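Local coordinates for protein putative endo-1,4-beta-xylanase (Bacteroides thetaiotaomicron VPI-5482, PDB 5MSX) that probably removes arabinofuranose units from plant pectin, as a calcium-binding glycoside hydrolase of family 43, at residues 25-30 and 360-365; 32-37 and 286-291; 253-258 and 306-311; 394-399 and 451-456. All coordinates share one frame; numbering follows the deposited sequence.

Interaction 1 (25-30 and 360-365); sequences FGNALI and DGANGS. With CA (calcium ion), chain T.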
loop_
_atom_site.group_PDB
_atom_site.type_symbol
_atom_site.label_atom_id
_atom_site.label_comp_id
_atom_site.label_asym_id
_atom_site.label_seq_id
_atom_site.Cartn_x
_atom_site.Cartn_y
_atom_site.Cartn_z
ATOM N N PHE C 25 23.726 38.060 -5.130
ATOM C CA PHE C 25 22.899 36.872 -4.931
ATOM C C PHE C 25 21.408 37.060 -5.191
ATOM O O PHE C 25 20.627 36.100 -5.032
ATOM C CB PHE C 25 23.150 36.338 -3.531
ATOM C CG PHE C 25 24.596 36.217 -3.228
ATOM C CD1 PHE C 25 25.370 35.283 -3.899
ATOM C CD2 PHE C 25 25.214 37.096 -2.361
ATOM C CE1 PHE C 25 26.730 35.201 -3.676
ATOM C CE2 PHE C 25 26.571 37.022 -2.143
ATOM C CZ PHE C 25 27.326 36.061 -2.792
ATOM N N GLY C 26 21.022 38.265 -5.611
ATOM C CA GLY C 26 19.689 38.543 -6.144
ATOM C C GLY C 26 18.555 38.101 -5.248
ATOM O O GLY C 26 18.644 38.269 -4.031
ATOM N N ASN C 27 17.516 37.512 -5.828
ATOM C CA ASN C 27 16.350 37.103 -5.041
ATOM C C ASN C 27 16.177 35.579 -4.996
ATOM O O ASN C 27 15.460 34.991 -5.804
ATOM C CB ASN C 27 15.068 37.806 -5.514
ATOM C CG ASN C 27 13.943 37.777 -4.441
ATOM O OD1 ASN C 27 14.142 37.413 -3.260
ATOM N ND2 ASN C 27 12.742 38.138 -4.867
ATOM N N ALA C 28 16.856 34.950 -4.044
ATOM C CA ALA C 28 16.749 33.502 -3.833
ATOM C C ALA C 28 15.303 33.107 -3.487
ATOM O O ALA C 28 14.494 33.955 -3.049
ATOM C CB ALA C 28 17.702 33.080 -2.726
ATOM N N LEU C 29 14.964 31.835 -3.661
ATOM C CA LEU C 29 13.610 31.395 -3.384
ATOM C C LEU C 29 13.269 31.521 -1.883
ATOM O O LEU C 29 12.253 32.095 -1.522
ATOM C CB LEU C 29 13.396 29.961 -3.856
ATOM C CG LEU C 29 12.020 29.355 -3.558
ATOM C CD1 LEU C 29 10.948 30.150 -4.261
ATOM C CD2 LEU C 29 12.005 27.890 -3.911
ATOM N N ILE C 30 14.169 31.028 -1.048
ATOM C CA ILE C 30 13.968 30.892 0.400
ATOM C C ILE C 30 14.946 31.819 1.101
ATOM O O ILE C 30 16.067 32.001 0.606
ATOM C CB ILE C 30 14.257 29.441 0.830
ATOM C CG1 ILE C 30 13.244 28.484 0.193
ATOM C CG2 ILE C 30 14.265 29.259 2.347
ATOM C CD1 ILE C 30 11.804 28.737 0.553
ATOM N N ASP C 360 15.253 45.193 1.726
ATOM C CA ASP C 360 15.258 45.403 0.284
ATOM C C ASP C 360 14.308 44.499 -0.503
ATOM O O ASP C 360 14.150 44.700 -1.701
ATOM C CB ASP C 360 16.689 45.306 -0.294
ATOM C CG ASP C 360 17.369 43.948 -0.045
ATOM O OD1 ASP C 360 16.830 43.050 0.667
ATOM O OD2 ASP C 360 18.518 43.789 -0.517
ATOM N N GLY C 361 13.668 43.525 0.129
ATOM C CA GLY C 361 12.822 42.565 -0.620
ATOM C C GLY C 361 13.598 41.485 -1.421
ATOM O O GLY C 361 13.006 40.795 -2.237
ATOM N N ALA C 362 14.898 41.314 -1.174
ATOM C CA ALA C 362 15.683 40.235 -1.825
ATOM C C ALA C 362 16.143 39.206 -0.798
ATOM O O ALA C 362 16.790 39.537 0.187
ATOM C CB ALA C 362 16.871 40.834 -2.548
ATOM N N ASN C 363 15.812 37.943 -1.023
ATOM C CA ASN C 363 16.247 36.860 -0.148
ATOM C C ASN C 363 17.714 36.475 -0.284
ATOM O O ASN C 363 18.192 35.685 0.524
ATOM C CB ASN C 363 15.405 35.616 -0.384
ATOM C CG ASN C 363 13.983 35.776 0.098
ATOM O OD1 ASN C 363 13.703 36.625 0.900
ATOM N ND2 ASN C 363 13.088 34.937 -0.390
ATOM N N GLY C 364 18.409 36.997 -1.295
ATOM C CA GLY C 364 19.835 36.796 -1.445
ATOM C C GLY C 364 20.707 37.731 -0.631
ATOM O O GLY C 364 21.900 37.491 -0.510
ATOM N N SER C 365 20.120 38.798 -0.075
ATOM C CA SER C 365 20.882 39.746 0.721
ATOM C C SER C 365 20.467 39.783 2.189
ATOM O O SER C 365 19.294 39.562 2.529
ATOM C CB SER C 365 20.732 41.126 0.135
ATOM O OG SER C 365 19.405 41.590 0.219
HETATM CA CA CA T . 17.511 41.094 1.930
#

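Interaction 2 (32-37 and 286-291); sequences DMIADA and RQTYVN. With EDO (1,2-ethanediol), chain U.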
loop_
_atom_site.group_PDB
_atom_site.type_symbol
_atom_site.label_atom_id
_atom_site.label_comp_id
_atom_site.label_asym_id
_atom_site.label_seq_id
_atom_site.Cartn_x
_atom_site.Cartn_y
_atom_site.Cartn_z
ATOM N N ASP C 32 17.117 31.607 3.456
ATOM C CA ASP C 32 18.045 30.812 4.185
ATOM C C ASP C 32 19.017 30.283 3.129
ATOM O O ASP C 32 18.832 30.503 1.927
ATOM C CB ASP C 32 17.313 29.667 4.926
ATOM C CG ASP C 32 18.126 29.070 6.087
ATOM O OD1 ASP C 32 19.276 29.510 6.319
ATOM O OD2 ASP C 32 17.635 28.109 6.732
ATOM N N MET C 33 20.055 29.622 3.587
ATOM C CA MET C 33 20.941 28.885 2.734
ATOM C C MET C 33 20.427 27.452 2.642
ATOM O O MET C 33 20.436 26.718 3.635
ATOM C CB MET C 33 22.371 28.977 3.283
ATOM C CG MET C 33 22.895 30.405 3.135
ATOM S SD MET C 33 24.571 30.625 3.704
ATOM C CE MET C 33 24.950 32.268 3.089
ATOM N N ILE C 34 19.898 27.113 1.458
ATOM C CA ILE C 34 19.390 25.798 1.170
ATOM C C ILE C 34 19.921 25.311 -0.178
ATOM O O ILE C 34 20.231 26.125 -1.072
ATOM C CB ILE C 34 17.849 25.734 1.214
ATOM C CG1 ILE C 34 17.196 26.614 0.135
ATOM C CG2 ILE C 34 17.344 26.109 2.608
ATOM C CD1 ILE C 34 15.812 26.129 -0.256
ATOM N N ALA C 35 20.040 23.995 -0.280
ATOM C CA ALA C 35 20.495 23.324 -1.468
ATOM C C ALA C 35 19.721 22.010 -1.676
ATOM O O ALA C 35 19.004 21.541 -0.785
ATOM C CB ALA C 35 21.978 23.031 -1.342
ATOM N N ASP C 36 19.898 21.423 -2.848
ATOM C CA ASP C 36 19.410 20.091 -3.147
ATOM C C ASP C 36 17.870 20.041 -2.980
ATOM O O ASP C 36 17.329 19.060 -2.462
ATOM C CB ASP C 36 20.062 19.019 -2.239
ATOM C CG ASP C 36 21.595 19.175 -2.071
ATOM O OD1 ASP C 36 22.309 19.520 -3.037
ATOM O OD2 ASP C 36 22.069 18.870 -0.954
ATOM N N ALA C 37 17.189 21.089 -3.424
ATOM C CA ALA C 37 15.783 21.311 -3.086
ATOM C C ALA C 37 14.832 20.403 -3.853
ATOM O O ALA C 37 15.056 20.084 -5.034
ATOM C CB ALA C 37 15.409 22.764 -3.319
ATOM N N ARG C 286 25.167 27.847 0.087
ATOM C CA ARG C 286 24.481 27.947 -1.190
ATOM C C ARG C 286 23.076 28.475 -0.954
ATOM O O ARG C 286 22.524 28.347 0.132
ATOM C CB ARG C 286 24.448 26.568 -1.857
ATOM C CG ARG C 286 25.834 25.997 -2.091
ATOM C CD ARG C 286 25.850 24.492 -2.283
ATOM N NE ARG C 286 25.445 23.750 -1.085
ATOM C CZ ARG C 286 25.431 22.416 -1.025
ATOM N NH1 ARG C 286 25.791 21.697 -2.076
ATOM N NH2 ARG C 286 25.058 21.795 0.079
ATOM N N GLN C 287 22.494 29.066 -1.984
ATOM C CA GLN C 287 21.061 29.370 -1.999
ATOM C C GLN C 287 20.446 28.756 -3.233
ATOM O O GLN C 287 21.177 28.271 -4.115
ATOM C CB GLN C 287 20.826 30.872 -1.922
ATOM C CG GLN C 287 21.123 31.429 -0.553
ATOM C CD GLN C 287 20.656 32.869 -0.407
ATOM O OE1 GLN C 287 21.242 33.767 -0.990
ATOM N NE2 GLN C 287 19.584 33.088 0.355
ATOM N N THR C 288 19.106 28.751 -3.264
ATOM C CA THR C 288 18.311 28.069 -4.304
ATOM C C THR C 288 17.514 29.101 -5.070
ATOM O O THR C 288 17.003 30.065 -4.478
ATOM C CB THR C 288 17.419 26.939 -3.740
ATOM O OG1 THR C 288 18.248 25.855 -3.312
ATOM C CG2 THR C 288 16.429 26.371 -4.805
ATOM N N TYR C 289 17.486 28.935 -6.395
ATOM C CA TYR C 289 16.805 29.838 -7.319
ATOM C C TYR C 289 15.870 29.028 -8.210
ATOM O O TYR C 289 16.083 27.823 -8.403
ATOM C CB TYR C 289 17.845 30.558 -8.199
ATOM C CG TYR C 289 18.796 31.393 -7.358
ATOM C CD1 TYR C 289 19.889 30.808 -6.743
ATOM C CD2 TYR C 289 18.543 32.723 -7.098
ATOM C CE1 TYR C 289 20.735 31.535 -5.941
ATOM C CE2 TYR C 289 19.409 33.477 -6.299
ATOM C CZ TYR C 289 20.504 32.868 -5.714
ATOM O OH TYR C 289 21.405 33.577 -4.918
ATOM N N VAL C 290 14.884 29.703 -8.789
ATOM C CA VAL C 290 13.867 29.063 -9.662
ATOM C C VAL C 290 13.751 29.860 -10.972
ATOM O O VAL C 290 13.712 31.113 -10.964
ATOM C CB VAL C 290 12.486 28.937 -8.949
ATOM C CG1 VAL C 290 11.430 28.274 -9.849
ATOM C CG2 VAL C 290 12.608 28.102 -7.680
ATOM N N ASN C 291 13.705 29.134 -12.092
ATOM C CA ASN C 291 13.378 29.715 -13.407
ATOM C C ASN C 291 12.450 28.791 -14.139
ATOM O O ASN C 291 12.339 27.598 -13.813
ATOM C CB ASN C 291 14.629 29.892 -14.267
ATOM C CG ASN C 291 15.465 31.049 -13.828
ATOM O OD1 ASN C 291 15.026 32.223 -13.888
ATOM N ND2 ASN C 291 16.648 30.748 -13.345
HETATM C C1 EDO U . 26.278 17.412 -0.398
HETATM O O1 EDO U . 26.101 17.334 -1.820
HETATM C C2 EDO U . 25.074 18.048 0.253
HETATM O O2 EDO U . 24.535 19.018 -0.628
HETATM O O HOH W 1 17.652 29.995 -0.813
HETATM O O HOH W 2 18.421 23.352 -4.884
#

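Interaction 3 (253-258 and 306-311); sequences RGIFGP and LTMDGV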
loop_
_atom_site.group_PDB
_atom_site.type_symbol
_atom_site.label_atom_id
_atom_site.label_comp_id
_atom_site.label_asym_id
_atom_site.label_seq_id
_atom_site.Cartn_x
_atom_site.Cartn_y
_atom_site.Cartn_z
ATOM N N ARG C 253 25.687 36.905 -16.413
ATOM C CA ARG C 253 24.725 37.152 -15.335
ATOM C C ARG C 253 25.260 36.856 -13.950
ATOM O O ARG C 253 24.585 37.107 -12.972
ATOM C CB ARG C 253 23.425 36.381 -15.571
ATOM C CG ARG C 253 22.665 36.922 -16.771
ATOM C CD ARG C 253 21.351 36.211 -16.995
ATOM N NE ARG C 253 20.952 36.328 -18.396
ATOM C CZ ARG C 253 20.135 35.503 -19.059
ATOM N NH1 ARG C 253 19.592 34.432 -18.486
ATOM N NH2 ARG C 253 19.873 35.745 -20.344
ATOM N N GLY C 254 26.478 36.373 -13.837
ATOM C CA GLY C 254 27.054 36.084 -12.507
ATOM C C GLY C 254 26.336 34.926 -11.789
ATOM O O GLY C 254 26.053 35.020 -10.581
ATOM N N ILE C 255 26.037 33.850 -12.532
ATOM C CA ILE C 255 25.350 32.664 -11.977
ATOM C C ILE C 255 26.228 31.440 -12.164
ATOM O O ILE C 255 26.402 30.974 -13.282
ATOM C CB ILE C 255 23.953 32.472 -12.601
ATOM C CG1 ILE C 255 23.071 33.682 -12.230
ATOM C CG2 ILE C 255 23.293 31.161 -12.118
ATOM C CD1 ILE C 255 21.845 33.845 -13.105
ATOM N N PHE C 256 26.796 30.953 -11.059
ATOM C CA PHE C 256 27.836 29.930 -11.065
ATOM C C PHE C 256 27.341 28.587 -10.511
ATOM O O PHE C 256 26.763 28.529 -9.419
ATOM C CB PHE C 256 29.025 30.410 -10.220
ATOM C CG PHE C 256 29.737 31.601 -10.801
ATOM C CD1 PHE C 256 29.326 32.894 -10.494
ATOM C CD2 PHE C 256 30.809 31.428 -11.670
ATOM C CE1 PHE C 256 29.981 33.999 -11.037
ATOM C CE2 PHE C 256 31.462 32.528 -12.225
ATOM C CZ PHE C 256 31.059 33.812 -11.894
ATOM N N GLY C 257 27.585 27.520 -11.266
ATOM C CA GLY C 257 27.412 26.160 -10.773
ATOM C C GLY C 257 25.963 25.857 -10.438
ATOM O O GLY C 257 25.660 25.563 -9.283
ATOM N N PRO C 258 25.057 25.967 -11.441
ATOM C CA PRO C 258 23.639 25.652 -11.271
ATOM C C PRO C 258 23.369 24.162 -11.161
ATOM O O PRO C 258 23.028 23.490 -12.153
ATOM C CB PRO C 258 22.983 26.254 -12.517
ATOM C CG PRO C 258 24.019 26.174 -13.534
ATOM C CD PRO C 258 25.314 26.483 -12.800
ATOM N N LEU C 306 18.980 31.241 -17.045
ATOM C CA LEU C 306 19.119 31.422 -15.611
ATOM C C LEU C 306 19.112 32.913 -15.236
ATOM O O LEU C 306 19.752 33.730 -15.884
ATOM C CB LEU C 306 20.408 30.762 -15.105
ATOM C CG LEU C 306 20.565 29.286 -15.461
ATOM C CD1 LEU C 306 22.007 28.844 -15.224
ATOM C CD2 LEU C 306 19.594 28.404 -14.691
ATOM N N THR C 307 18.371 33.246 -14.194
ATOM C CA THR C 307 18.402 34.553 -13.568
ATOM C C THR C 307 18.352 34.319 -12.065
ATOM O O THR C 307 17.925 33.249 -11.604
ATOM C CB THR C 307 17.194 35.447 -13.955
ATOM O OG1 THR C 307 16.033 35.041 -13.214
ATOM C CG2 THR C 307 16.867 35.380 -15.491
ATOM N N MET C 308 18.727 35.339 -11.316
ATOM C CA MET C 308 18.415 35.381 -9.903
ATOM C C MET C 308 17.185 36.247 -9.571
ATOM O O MET C 308 17.090 36.755 -8.456
ATOM C CB MET C 308 19.636 35.856 -9.126
ATOM C CG MET C 308 20.857 34.960 -9.314
ATOM S SD MET C 308 22.192 35.699 -8.388
ATOM C CE MET C 308 23.326 34.345 -8.118
ATOM N N ASP C 309 16.248 36.393 -10.513
ATOM C CA ASP C 309 15.062 37.245 -10.314
ATOM C C ASP C 309 13.870 36.476 -9.778
ATOM O O ASP C 309 13.012 37.084 -9.191
ATOM C CB ASP C 309 14.662 37.936 -11.611
ATOM C CG ASP C 309 15.771 38.794 -12.169
ATOM O OD1 ASP C 309 16.453 39.457 -11.369
ATOM O OD2 ASP C 309 15.981 38.817 -13.401
ATOM N N GLY C 310 13.831 35.150 -9.956
ATOM C CA GLY C 310 12.698 34.358 -9.533
ATOM C C GLY C 310 11.551 34.401 -10.541
ATOM O O GLY C 310 11.649 34.954 -11.616
ATOM N N VAL C 311 10.462 33.771 -10.181
ATOM C CA VAL C 311 9.319 33.604 -11.085
ATOM C C VAL C 311 8.054 34.236 -10.507
ATOM O O VAL C 311 6.982 34.044 -11.058
ATOM C CB VAL C 311 9.073 32.107 -11.385
ATOM C CG1 VAL C 311 10.206 31.545 -12.235
ATOM C CG2 VAL C 311 8.891 31.303 -10.101
#

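Interaction 4 (394-399 and 451-456); sequences IYFVRP and PGIWEW. With CA (calcium ion), chain T; EDO (1,2-ethanediol), chain B.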
loop_
_atom_site.group_PDB
_atom_site.type_symbol
_atom_site.label_atom_id
_atom_site.label_comp_id
_atom_site.label_asym_id
_atom_site.label_seq_id
_atom_site.Cartn_x
_atom_site.Cartn_y
_atom_site.Cartn_z
ATOM N N ILE C 394 9.927 38.865 10.708
ATOM C CA ILE C 394 11.373 38.854 10.664
ATOM C C ILE C 394 11.911 37.508 10.213
ATOM O O ILE C 394 11.705 36.479 10.867
ATOM C CB ILE C 394 12.007 39.149 12.040
ATOM C CG1 ILE C 394 11.486 40.474 12.603
ATOM C CG2 ILE C 394 13.529 39.195 11.914
ATOM C CD1 ILE C 394 11.812 40.656 14.074
ATOM N N TYR C 395 12.685 37.552 9.137
ATOM C CA TYR C 395 13.383 36.378 8.645
ATOM C C TYR C 395 14.838 36.499 9.036
ATOM O O TYR C 395 15.599 37.175 8.350
ATOM C CB TYR C 395 13.243 36.326 7.131
ATOM C CG TYR C 395 11.844 36.073 6.638
ATOM C CD1 TYR C 395 10.956 37.115 6.400
ATOM C CD2 TYR C 395 11.418 34.772 6.376
ATOM C CE1 TYR C 395 9.661 36.861 5.936
ATOM C CE2 TYR C 395 10.143 34.511 5.898
ATOM C CZ TYR C 395 9.279 35.548 5.682
ATOM O OH TYR C 395 8.036 35.243 5.220
ATOM N N PHE C 396 15.224 35.875 10.139
ATOM C CA PHE C 396 16.616 35.912 10.589
ATOM C C PHE C 396 17.508 34.989 9.778
ATOM O O PHE C 396 17.053 34.005 9.158
ATOM C CB PHE C 396 16.780 35.547 12.084
ATOM C CG PHE C 396 16.111 36.514 13.049
ATOM C CD1 PHE C 396 16.748 37.710 13.429
ATOM C CD2 PHE C 396 14.847 36.228 13.609
ATOM C CE1 PHE C 396 16.134 38.601 14.322
ATOM C CE2 PHE C 396 14.241 37.111 14.513
ATOM C CZ PHE C 396 14.883 38.297 14.856
ATOM N N VAL C 397 18.797 35.280 9.853
ATOM C CA VAL C 397 19.845 34.433 9.290
ATOM C C VAL C 397 20.082 33.208 10.198
ATOM O O VAL C 397 20.062 33.326 11.432
ATOM C CB VAL C 397 21.159 35.250 9.117
ATOM C CG1 VAL C 397 22.313 34.341 8.737
ATOM C CG2 VAL C 397 20.964 36.340 8.085
ATOM N N ARG C 398 20.346 32.054 9.585
ATOM C CA ARG C 398 20.401 30.756 10.279
ATOM C C ARG C 398 19.159 30.498 11.178
ATOM O O ARG C 398 19.290 30.145 12.361
ATOM C CB ARG C 398 21.706 30.551 11.057
ATOM C CG ARG C 398 21.941 29.081 11.407
ATOM C CD ARG C 398 23.170 28.900 12.268
ATOM N NE ARG C 398 24.397 29.062 11.490
ATOM C CZ ARG C 398 25.633 29.053 11.993
ATOM N NH1 ARG C 398 25.840 28.900 13.293
ATOM N NH2 ARG C 398 26.672 29.193 11.185
ATOM N N PRO C 399 17.953 30.602 10.588
ATOM C CA PRO C 399 16.672 30.527 11.298
ATOM C C PRO C 399 16.443 29.172 12.009
ATOM O O PRO C 399 15.731 29.087 13.054
ATOM C CB PRO C 399 15.663 30.752 10.171
ATOM C CG PRO C 399 16.313 30.182 8.980
ATOM C CD PRO C 399 17.739 30.629 9.129
ATOM N N PRO C 451 23.211 36.954 14.693
ATOM C CA PRO C 451 22.687 38.311 14.662
ATOM C C PRO C 451 22.620 38.917 13.239
ATOM O O PRO C 451 23.446 39.761 12.873
ATOM C CB PRO C 451 23.660 39.067 15.591
ATOM C CG PRO C 451 24.962 38.366 15.402
ATOM C CD PRO C 451 24.604 36.911 15.190
ATOM N N GLY C 452 21.629 38.484 12.453
ATOM C CA GLY C 452 21.459 38.949 11.093
ATOM C C GLY C 452 20.079 38.704 10.553
ATOM O O GLY C 452 19.363 37.854 11.068
ATOM N N ILE C 453 19.712 39.457 9.520
ATOM C CA ILE C 453 18.384 39.435 8.947
ATOM C C ILE C 453 18.456 39.446 7.402
ATOM O O ILE C 453 19.024 40.393 6.789
ATOM C CB ILE C 453 17.564 40.671 9.413
ATOM C CG1 ILE C 453 17.459 40.728 10.949
ATOM C CG2 ILE C 453 16.171 40.649 8.809
ATOM C CD1 ILE C 453 16.574 41.858 11.457
ATOM N N TRP C 454 17.861 38.410 6.790
ATOM C CA TRP C 454 17.571 38.380 5.337
ATOM C C TRP C 454 16.471 39.362 4.921
ATOM O O TRP C 454 16.625 40.127 3.962
ATOM C CB TRP C 454 17.132 36.972 4.905
ATOM C CG TRP C 454 18.123 35.876 5.064
ATOM C CD1 TRP C 454 18.113 34.906 6.003
ATOM C CD2 TRP C 454 19.268 35.625 4.232
ATOM N NE1 TRP C 454 19.172 34.049 5.821
ATOM C CE2 TRP C 454 19.914 34.480 4.753
ATOM C CE3 TRP C 454 19.825 36.275 3.116
ATOM C CZ2 TRP C 454 21.090 33.956 4.189
ATOM C CZ3 TRP C 454 20.981 35.776 2.568
ATOM C CH2 TRP C 454 21.592 34.608 3.084
ATOM N N GLU C 455 15.336 39.313 5.618
ATOM C CA GLU C 455 14.168 40.144 5.282
ATOM C C GLU C 455 13.375 40.500 6.525
ATOM O O GLU C 455 13.179 39.657 7.399
ATOM C CB GLU C 455 13.223 39.465 4.262
ATOM C CG GLU C 455 13.633 39.619 2.794
ATOM C CD GLU C 455 13.850 41.083 2.402
ATOM O OE1 GLU C 455 12.916 41.886 2.597
ATOM O OE2 GLU C 455 14.960 41.450 1.939
ATOM N N TRP C 456 12.912 41.747 6.586
ATOM C CA TRP C 456 12.125 42.239 7.713
ATOM C C TRP C 456 10.977 42.990 7.097
ATOM O O TRP C 456 11.157 44.070 6.528
ATOM C CB TRP C 456 12.965 43.121 8.636
ATOM C CG TRP C 456 12.264 43.697 9.857
ATOM C CD1 TRP C 456 11.075 43.294 10.406
ATOM C CD2 TRP C 456 12.743 44.766 10.691
ATOM N NE1 TRP C 456 10.771 44.069 11.508
ATOM C CE2 TRP C 456 11.781 44.973 11.706
ATOM C CE3 TRP C 456 13.884 45.579 10.666
ATOM C CZ2 TRP C 456 11.937 45.950 12.704
ATOM C CZ3 TRP C 456 14.038 46.548 11.655
ATOM C CH2 TRP C 456 13.065 46.727 12.658
HETATM CA CA CA T . 17.511 41.094 1.930
HETATM C C1 EDO B . 14.375 32.969 11.772
HETATM O O1 EDO B . 13.494 33.985 11.292
HETATM C C2 EDO B . 14.371 32.678 13.279
HETATM O O2 EDO B . 15.201 31.622 13.789
HETATM O O HOH W 3 20.364 31.659 6.772
#

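Interaction 1 (25-30 and 360-365)
N27 and N363 join a loop of the family 43 catalytic domain ahead of strand 34-35 to a calcium-binding loop of the F5/8 type C domain, in which A362 to S365 form a type I beta turn. The backbone N of N363 gives N27 OD1 an almost straight hydrogen bond (2.8 Å, 177°), arriving tilted from the plane of the amide carbonyl. With chi1 at -161°, CG of N27 stands opposite its backbone N, carrying the amide across to the turn. An alanine here would remove that amide oxygen and would probably leave N363 N without its mate. From the other segment, N363 ND2 bonds to A28 O at 3.2 Å, from above the carbonyl plane, and more weakly to L29 O. A third link, weak in angle, runs from G364 N to G26 O at 3.0 Å. G364 has to be small, since a CB there would collide with the carbonyl oxygens of F25 and G26. Further out, A362 O and both oxygens of S365 tie the turn to calcium, whose shell F357, W454 and E455 complete. D360 OD1 accepts from A362 N in an Asx turn and also binds the ion at 2.4 Å.

Interaction 2 (32-37 and 286-291)
R286 reaches A35 because its chain bends at chi3 (-66°), which lays the guanidinium over the methyl: A35 CB lies 3.5 Å from R286 CZ, against one face and toward the rim. In T288, chi1 of -70° sets OG1 beside the backbone N, 3.0 Å from I34 O, and turns CG2 toward the methyl of A37. Q287 NE2 donates to D32 O at 3.1 Å; that oxygen lies close to the plane of the Q287 amide, whereas the nitrogen stands above the D32 carbonyl plane. The rest of this amide is also engaged, OE1 with R281 and NE2 with N363 O. A water joins D32 O to T288 N, and another links A37 N to T288 OG1. The contact therefore ties strand 34-35 to strand 287-293, from the first and last sheets of the family 43 beta-propeller. OD1 of D36, the predicted proton acceptor, lies 4.2 Å from R286 NH1, with no N-H aimed at it, while D53 forms a salt bridge with R286 NE. O2 of a 1,2-ethanediol, probably from the crystallisation liquor, accepts from R286 NH2 (2.9 Å) and lies doubtfully close to D36 OD2, consistent with a pocket suited to a sugar hydroxyl.

Interaction 3 (253-258 and 306-311)
I255 is the apolar wedge that 253-258 drives against 306-311. From CB it forks: CG2 faces the L306 side chain, 4.1 Å from its CD1, while CG1, set beside the backbone N by a chi1 of -63°, lies 3.9 Å from M308 CG. At the tip, CD1 drops onto the backbone, 3.5 Å from both L306 O and T307 CA. The I255 and M308 side chains run antiparallel alongside one another, so that M308 CE ends near G254 O. An alanine in its place would probably open a gap between L306 and M308 and leave the thioether chain freer to turn. On the more exposed side, the extended R253 chain brings NH1 to L306 O for a hydrogen bond of 2.7 Å and 166°. The oxygen lies in the guanidinium plane, but the nitrogen stands above the carbonyl plane. E305 pairs with NH2 of the same arginine, which helps fix the rotation of the group. P258 CG meets L306 CD1 at 3.7 Å, the proline ring lying crosswise to the leucine branch. Both segments are loops on the last sheet of the catalytic domain: P258 and L306 rest on Y276 of strand 272-278, and M308 rests on Y289 of strand 287-293.

Interaction 4 (394-399 and 451-456)
Backbone hydrogen bonds from Y395 and V397 join strand 394-396 and the residue after it to the antiparallel strand 452-456, which turns a corner at W454. Y395 N donates to E455 O at 2.8 Å, nearly along the C=O axis, and V397 N donates to G452 O at 2.9 Å, from above the carbonyl plane. Between them the register slips by one residue: W454 N and E455 N both turn to Y395 O, each by a weak bond, in a classic beta bulge.

Apolar contacts follow the strands. I394 CG1 lies 3.6 Å from W456 CD1, the two side chains running side by side, and F396 CD1 meets I453 CG1 at 4.0 Å. The F396 ring also stacks with H403.

A CH-pi contact comes from V397, whose CG2 sits over the W454 indole, 3.8 Å from the centroid of the five-membered ring and 16° off its normal. The indole is fixed at its edge too, because a water accepts from both W454 NE1 and R398 N.

Metal binding is the last kind. The bulge turns W454 O to the calcium at 2.4 Å, and a bend at chi2 (-54°) in E455 brings OE2 to the same ion at 2.6 Å. Together these residues make a bulged strand pair in the beta-sandwich of an F5/8 type C domain, supplying two of the calcium ligands.

Overall arrangement
Interactions 1 and 4, with centres about 12 Å apart, share one calcium ion and thereby lock the 360-365 loop to the bulged strand 452-458; G361 N probably bonds to E455 OE1 at 3.1 Å. Interaction 1 also touches interactions 2 and 3: L29 N probably bonds to T288 O of interaction 2, and N27 N to M308 O of interaction 3, each at 2.8 Å. Interactions 2 and 3 touch through N291 and T307, whereas 3 and 4 do not touch, their centres lying about 22 Å apart. W454 packs on M33 and Q287, linking the domains. Interaction 2 alone reaches the predicted active site, where the D36 side chain lies about 6 Å from a second calcium ion.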